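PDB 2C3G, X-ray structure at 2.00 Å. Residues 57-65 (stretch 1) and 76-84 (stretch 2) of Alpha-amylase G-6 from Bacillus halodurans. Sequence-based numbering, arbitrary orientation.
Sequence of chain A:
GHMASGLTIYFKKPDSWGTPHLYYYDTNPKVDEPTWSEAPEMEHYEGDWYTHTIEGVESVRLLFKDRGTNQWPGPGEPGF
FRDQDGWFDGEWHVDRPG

Stretch 1, residues 57-65: VESVRLLFK
Stretch 2 (76-84) GEPGFFRDQ

Antiparallel pairing of two short strands shows how a few backbone hydrogen bonds fix a register and leave the side chains to finish the contact. In this alpha-amylase fragment, strand 59-65 meets strand 80-82 at 144° between their N-to-C directions, and the axes approach to 4.6 Å. Two reciprocal pairs hold the ladder. Leu62 N donates to Phe80 O at 2.7 Å, and Phe80 N returns a bond to Leu62 O at 2.6 Å, both with N-H...O angles of 157°. One step along, Arg82 N reaches Val60 O at 3.1 Å and almost linearly (173°), whereas Val60 N to Arg82 O is very short, 2.5 Å, and bent to 132°. The carbonyls are crowded here, since Val60 O and Arg82 O, both acceptors, lie 2.6 Å apart.

The CA atoms of these hydrogen-bonded pairs are 4.9 Å apart for Leu62 and Phe80 and 5.4 Å for Val60 and Arg82. Between them sits the non-hydrogen-bonded pair Arg61 and Phe81, drawn in to 4.5 Å between CA atoms. There CA-H...O contacts fill the gaps, with Arg61 CA 3.4 Å from Phe80 O and Phe81 CA 3.6 Å from Val60 O. Backbone angles are extended throughout the pairing, from -120/129 at Arg61 to -160/163 at Val60 on one strand and -78/134 at Phe80, -88/131 at Phe81 and -154/152 at Arg82 on the other. Regular pairing then stops: a cis peptide precedes Asp83, whose phi/psi is 117/-32, yet Asp83 CA still lies 3.2 Å from Glu58 O.

Before the second strand, Gly79 (-55/164) lies close against the first. An ideal CB on it would fall 2.9 Å from Leu62 N, a clash, so the absent side chain permits the approach. A water accepts a weak bond from Arg61 NE at 3.2 Å and donates to Gly79 O at 3.0 Å.

Side chains sort by face. Val60, Leu62, Phe80 and Arg82 share one: Leu62 (chi1 p, chi2 p) brings CD1 to 4.2 Å from Phe80 CD2, and Phe80 (chi1 m, chi2 -51°) receives Phe64 CE2 at its ring edge, 4.3 Å from Phe80 CE2. Arg82 (chi1 m) instead sends its end away from the first strand, and Arg82 NH2 bonds Gln84 O at 3.2 Å. Arg61 and Phe81 occupy the other face. The end of Phe81 (chi1 t, chi2 82°) leans toward the first strand, placing its CE1 3.6 Å from Ser59 CB and its CD1 3.8 Å from Arg61 NH2.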

# COMPACT_ATOMS: atom_id res chain seq x y z
N VAL A 57 -4.37 -8.80 -8.37
CA VAL A 57 -3.51 -9.48 -7.40
C VAL A 57 -4.32 -10.15 -6.27
O VAL A 57 -5.29 -9.59 -5.81
CB VAL A 57 -2.51 -8.44 -6.83
CG1 VAL A 57 -3.16 -7.51 -5.80
CG2 VAL A 57 -1.33 -9.08 -6.25
N GLU A 58 -3.96 -11.37 -5.86
CA GLU A 58 -4.52 -11.98 -4.64
C GLU A 58 -3.59 -11.85 -3.44
O GLU A 58 -4.04 -11.84 -2.30
CB GLU A 58 -4.87 -13.45 -4.85
CG GLU A 58 -5.47 -13.77 -6.21
CD GLU A 58 -6.95 -14.07 -6.13
OE1 GLU A 58 -7.66 -13.29 -5.46
OE2 GLU A 58 -7.40 -15.08 -6.73
N SER A 59 -2.28 -11.80 -3.70
CA SER A 59 -1.30 -11.50 -2.66
C SER A 59 -0.16 -10.67 -3.21
O SER A 59 0.04 -10.64 -4.41
CB SER A 59 -0.82 -12.78 -1.95
OG SER A 59 -0.21 -13.70 -2.83
N VAL A 60 0.56 -10.00 -2.32
CA VAL A 60 1.54 -8.96 -2.65
C VAL A 60 2.44 -8.86 -1.43
O VAL A 60 2.11 -9.37 -0.36
CB VAL A 60 0.82 -7.60 -2.92
CG1 VAL A 60 1.20 -6.48 -1.94
CG2 VAL A 60 0.96 -7.18 -4.35
N ARG A 61 3.60 -8.23 -1.63
CA ARG A 61 4.49 -7.83 -0.55
C ARG A 61 4.59 -6.33 -0.67
O ARG A 61 4.86 -5.84 -1.75
CB ARG A 61 5.87 -8.46 -0.72
CG ARG A 61 6.23 -9.48 0.33
CD ARG A 61 6.65 -10.81 -0.24
NE ARG A 61 7.17 -11.70 0.80
CZ ARG A 61 6.79 -12.96 0.99
NH1 ARG A 61 7.32 -13.67 1.96
NH2 ARG A 61 5.86 -13.52 0.24
N LEU A 62 4.36 -5.59 0.41
CA LEU A 62 4.31 -4.13 0.29
C LEU A 62 5.04 -3.27 1.34
O LEU A 62 5.21 -3.64 2.49
CB LEU A 62 2.85 -3.66 0.11
CG LEU A 62 1.86 -3.77 1.28
CD1 LEU A 62 2.01 -2.59 2.23
CD2 LEU A 62 0.44 -3.90 0.76
N LEU A 63 5.45 -2.09 0.90
CA LEU A 63 5.94 -1.06 1.81
C LEU A 63 5.30 0.27 1.45
O LEU A 63 5.02 0.53 0.29
CB LEU A 63 7.47 -0.93 1.73
CG LEU A 63 8.36 -2.13 2.06
CD1 LEU A 63 8.94 -2.73 0.78
CD2 LEU A 63 9.46 -1.74 3.00
N PHE A 64 5.09 1.11 2.45
CA PHE A 64 4.72 2.51 2.26
C PHE A 64 5.99 3.34 2.21
O PHE A 64 6.99 3.01 2.86
CB PHE A 64 3.81 2.98 3.39
CG PHE A 64 2.59 2.12 3.56
CD1 PHE A 64 1.59 2.13 2.60
CD2 PHE A 64 2.48 1.25 4.64
CE1 PHE A 64 0.46 1.31 2.72
CE2 PHE A 64 1.35 0.42 4.78
CZ PHE A 64 0.35 0.45 3.82
N LYS A 65 5.95 4.42 1.43
CA LYS A 65 7.06 5.36 1.31
C LYS A 65 6.56 6.75 0.88
O LYS A 65 5.48 6.88 0.31
CB LYS A 65 8.09 4.86 0.30
CG LYS A 65 7.60 4.70 -1.12
CD LYS A 65 8.71 4.16 -2.03
CE LYS A 65 9.81 5.19 -2.23
NZ LYS A 65 9.42 6.20 -3.22
N GLY A 76 15.82 -1.85 6.02
CA GLY A 76 16.32 -3.18 6.28
C GLY A 76 15.25 -4.23 6.49
O GLY A 76 15.56 -5.41 6.60
N GLU A 77 13.99 -3.79 6.55
CA GLU A 77 12.85 -4.69 6.72
C GLU A 77 12.31 -5.13 5.37
O GLU A 77 12.43 -4.39 4.38
CB GLU A 77 11.75 -4.03 7.54
CG GLU A 77 12.17 -3.51 8.92
CD GLU A 77 12.58 -4.61 9.88
OE1 GLU A 77 11.93 -4.75 10.94
OE2 GLU A 77 13.55 -5.34 9.58
N PRO A 78 11.74 -6.32 5.30
CA PRO A 78 11.06 -6.76 4.07
C PRO A 78 9.64 -6.18 4.07
O PRO A 78 9.19 -5.75 5.14
CB PRO A 78 11.02 -8.28 4.23
CG PRO A 78 10.86 -8.49 5.72
CD PRO A 78 11.66 -7.34 6.37
N GLY A 79 8.96 -6.20 2.93
CA GLY A 79 7.57 -5.73 2.83
C GLY A 79 6.58 -6.39 3.78
O GLY A 79 6.87 -7.42 4.39
N PHE A 80 5.41 -5.77 3.95
CA PHE A 80 4.30 -6.43 4.65
C PHE A 80 3.66 -7.39 3.65
O PHE A 80 3.43 -7.00 2.52
CB PHE A 80 3.20 -5.43 5.07
CG PHE A 80 3.56 -4.53 6.22
CD1 PHE A 80 4.05 -5.04 7.42
CD2 PHE A 80 3.35 -3.15 6.13
CE1 PHE A 80 4.38 -4.19 8.49
CE2 PHE A 80 3.64 -2.30 7.20
CZ PHE A 80 4.16 -2.82 8.37
N PHE A 81 3.39 -8.62 4.06
CA PHE A 81 2.67 -9.54 3.18
C PHE A 81 1.17 -9.38 3.35
O PHE A 81 0.69 -9.37 4.49
CB PHE A 81 3.09 -11.01 3.39
CG PHE A 81 2.24 -12.00 2.63
CD1 PHE A 81 2.48 -12.26 1.29
CD2 PHE A 81 1.16 -12.64 3.25
CE1 PHE A 81 1.67 -13.14 0.59
CE2 PHE A 81 0.35 -13.53 2.54
CZ PHE A 81 0.61 -13.77 1.22
N ARG A 82 0.46 -9.26 2.22
CA ARG A 82 -1.01 -9.19 2.10
C ARG A 82 -1.33 -9.73 0.69
O ARG A 82 -0.50 -9.56 -0.15
CB ARG A 82 -1.40 -7.71 2.01
CG ARG A 82 -1.35 -6.87 3.23
CD ARG A 82 -2.71 -6.49 3.71
NE ARG A 82 -2.80 -6.91 5.08
CZ ARG A 82 -3.90 -7.04 5.80
NH1 ARG A 82 -3.78 -7.44 7.05
NH2 ARG A 82 -5.10 -6.78 5.32
N ASP A 83 -2.45 -10.33 0.30
CA ASP A 83 -3.33 -11.37 0.82
C ASP A 83 -4.80 -11.01 1.16
O ASP A 83 -5.68 -11.82 0.94
CB ASP A 83 -2.61 -12.45 1.64
CG ASP A 83 -3.53 -13.33 2.46
OD1 ASP A 83 -3.73 -14.53 2.12
OD2 ASP A 83 -4.07 -12.90 3.49
N GLN A 84 -5.04 -9.78 1.58
CA GLN A 84 -6.37 -9.28 1.91
C GLN A 84 -6.33 -7.72 1.91
O GLN A 84 -5.30 -7.15 2.17
CB GLN A 84 -6.80 -9.82 3.29
CG GLN A 84 -8.23 -9.55 3.69
CD GLN A 84 -8.60 -10.07 5.10
OE1 GLN A 84 -9.78 -10.36 5.38
NE2 GLN A 84 -7.62 -10.15 5.98
O HOH W 1 7.38 -10.27 3.61